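Side-chain contact in putative mRNA export protein (Chaetomium thermophilum, PDB 4WP2), which probably helps export mRNA from the nucleus to the cytoplasm, the fragment here being its C-terminal UBA-like (TAP-C) domain: residues 11-16 / 37-42. Numbering follows the deposited sequence.
Sequences AEVSRR and ELALQS
Leu40 reaches across from helix 36-46 and sets its CD1 methyl against one face of the Arg16 guanidinium, 3.5 Å from its plane and displaced toward its rim. The nearest approach is Leu40 CD1 to Arg16 NH1, 3.7 Å, while the other methyl, Leu40 CD2, rests 4.0 Å from Arg16 CB. The leucine fork thus spans both the root and the head of the arginine, and the two side chains cross at about a right angle. CG of Arg16 is anti to its carbonyl carbon (chi1 -72°), and further bends at chi2 and chi3 curl the chain and present a face of the guanidinium to the methyl. That face suits a hydrocarbon, since the N-H groups point outward in the plane, and NE forms a salt bridge with Val61 OXT, the C-terminal carboxylate. Glu37 OE2 stays 5.2 Å from Arg16 NH1, without contact. Deeper in, Val13 CG2 meets Ala39 CB at 4.4 Å; alanine's single methyl suits the close approach of the helices, and Leu28 touches both residues. Here the helices of this small UBA-type bundle meet by van der Waals contact, while the arginine's charge is paired with the chain terminus, Glu37 perhaps adding a weaker long-range attraction.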
loop_
_atom_site.group_PDB
_atom_site.type_symbol
_atom_site.label_atom_id
_atom_site.label_comp_id
_atom_site.label_asym_id
_atom_site.label_seq_id
_atom_site.Cartn_x
_atom_site.Cartn_y
_atom_site.Cartn_z
ATOM N N ALA A 11 7.121 -36.754 0.526
ATOM C CA ALA A 11 7.818 -36.352 -0.685
ATOM C C ALA A 11 9.293 -36.718 -0.601
ATOM O O ALA A 11 9.880 -37.161 -1.591
ATOM C CB ALA A 11 7.661 -34.846 -0.924
ATOM N N GLU A 12 9.884 -36.564 0.582
ATOM C CA GLU A 12 11.298 -36.867 0.747
ATOM C C GLU A 12 11.567 -38.365 0.660
ATOM O O GLU A 12 12.552 -38.786 0.048
ATOM C CB GLU A 12 11.826 -36.324 2.073
ATOM C CG GLU A 12 13.314 -36.556 2.255
ATOM C CD GLU A 12 14.168 -35.802 1.245
ATOM O OE1 GLU A 12 13.634 -34.973 0.477
ATOM O OE2 GLU A 12 15.381 -36.080 1.191
ATOM N N VAL A 13 10.708 -39.167 1.281
ATOM C CA VAL A 13 10.851 -40.617 1.208
ATOM C C VAL A 13 10.718 -41.075 -0.246
ATOM O O VAL A 13 11.472 -41.927 -0.697
ATOM C CB VAL A 13 9.816 -41.340 2.096
ATOM C CG1 VAL A 13 9.768 -42.832 1.800
ATOM C CG2 VAL A 13 10.133 -41.112 3.573
ATOM N N SER A 14 9.767 -40.491 -0.969
ATOM C CA SER A 14 9.550 -40.821 -2.374
ATOM C C SER A 14 10.789 -40.489 -3.202
ATOM O O SER A 14 11.207 -41.274 -4.049
ATOM C CB SER A 14 8.328 -40.077 -2.914
ATOM O OG SER A 14 8.130 -40.332 -4.295
ATOM N N ARG A 15 11.364 -39.315 -2.951
ATOM C CA ARG A 15 12.552 -38.872 -3.667
ATOM C C ARG A 15 13.720 -39.827 -3.437
ATOM O O ARG A 15 14.464 -40.149 -4.368
ATOM C CB ARG A 15 12.939 -37.450 -3.235
ATOM C CG ARG A 15 14.082 -36.859 -4.033
ATOM C CD ARG A 15 14.470 -35.477 -3.534
ATOM N NE ARG A 15 15.144 -35.522 -2.238
ATOM C CZ ARG A 15 16.403 -35.914 -2.066
ATOM N NH1 ARG A 15 17.125 -36.318 -3.104
ATOM N NH2 ARG A 15 16.940 -35.914 -0.854
ATOM N N ARG A 16 13.894 -40.252 -2.190
ATOM C CA ARG A 16 15.022 -41.094 -1.820
ATOM C C ARG A 16 14.856 -42.560 -2.257
ATOM O O ARG A 16 15.821 -43.184 -2.711
ATOM C CB ARG A 16 15.236 -41.057 -0.305
ATOM C CG ARG A 16 15.806 -39.745 0.218
ATOM C CD ARG A 16 17.274 -39.579 -0.125
ATOM N NE ARG A 16 18.113 -40.492 0.645
ATOM C CZ ARG A 16 18.442 -40.320 1.920
ATOM N NH1 ARG A 16 17.979 -39.279 2.598
ATOM N NH2 ARG A 16 19.215 -41.212 2.524
ATOM N N GLU A 37 14.420 -41.029 9.297
ATOM C CA GLU A 37 15.495 -42.007 9.281
ATOM C C GLU A 37 14.964 -43.423 9.515
ATOM O O GLU A 37 15.390 -44.361 8.857
ATOM C CB GLU A 37 16.562 -41.654 10.314
ATOM C CG GLU A 37 17.404 -40.446 9.918
ATOM C CD GLU A 37 18.122 -40.637 8.586
ATOM O OE1 GLU A 37 18.761 -41.693 8.389
ATOM O OE2 GLU A 37 18.039 -39.727 7.733
ATOM N N LEU A 38 14.031 -43.570 10.448
ATOM C CA LEU A 38 13.479 -44.887 10.753
ATOM C C LEU A 38 12.645 -45.411 9.578
ATOM O O LEU A 38 12.612 -46.611 9.315
ATOM C CB LEU A 38 12.628 -44.831 12.017
ATOM C CG LEU A 38 13.374 -44.656 13.342
ATOM C CD1 LEU A 38 12.375 -44.584 14.481
ATOM C CD2 LEU A 38 14.403 -45.741 13.585
ATOM N N ALA A 39 11.972 -44.503 8.875
ATOM C CA ALA A 39 11.210 -44.867 7.687
ATOM C C ALA A 39 12.128 -45.417 6.591
ATOM O O ALA A 39 11.846 -46.457 5.984
ATOM C CB ALA A 39 10.417 -43.653 7.173
ATOM N N LEU A 40 13.238 -44.728 6.338
ATOM C CA LEU A 40 14.163 -45.149 5.288
ATOM C C LEU A 40 14.822 -46.474 5.630
ATOM O O LEU A 40 15.042 -47.313 4.753
ATOM C CB LEU A 40 15.232 -44.078 5.052
ATOM C CG LEU A 40 14.726 -42.791 4.419
ATOM C CD1 LEU A 40 15.833 -41.743 4.366
ATOM C CD2 LEU A 40 14.190 -43.084 3.017
ATOM N N GLN A 41 15.140 -46.645 6.908
ATOM C CA GLN A 41 15.675 -47.896 7.425
ATOM C C GLN A 41 14.713 -49.057 7.173
ATOM O O GLN A 41 15.132 -50.144 6.790
ATOM C CB GLN A 41 15.978 -47.736 8.912
ATOM C CG GLN A 41 16.595 -48.940 9.577
ATOM C CD GLN A 41 16.793 -48.726 11.064
ATOM O OE1 GLN A 41 15.972 -49.140 11.884
ATOM N NE2 GLN A 41 17.889 -48.065 11.420
ATOM N N SER A 42 13.425 -48.831 7.396
ATOM C CA SER A 42 12.423 -49.862 7.144
ATOM C C SER A 42 12.370 -50.217 5.663
ATOM O O SER A 42 12.239 -51.381 5.302
ATOM C CB SER A 42 11.045 -49.413 7.618
ATOM O OG SER A 42 11.073 -49.120 9.005
#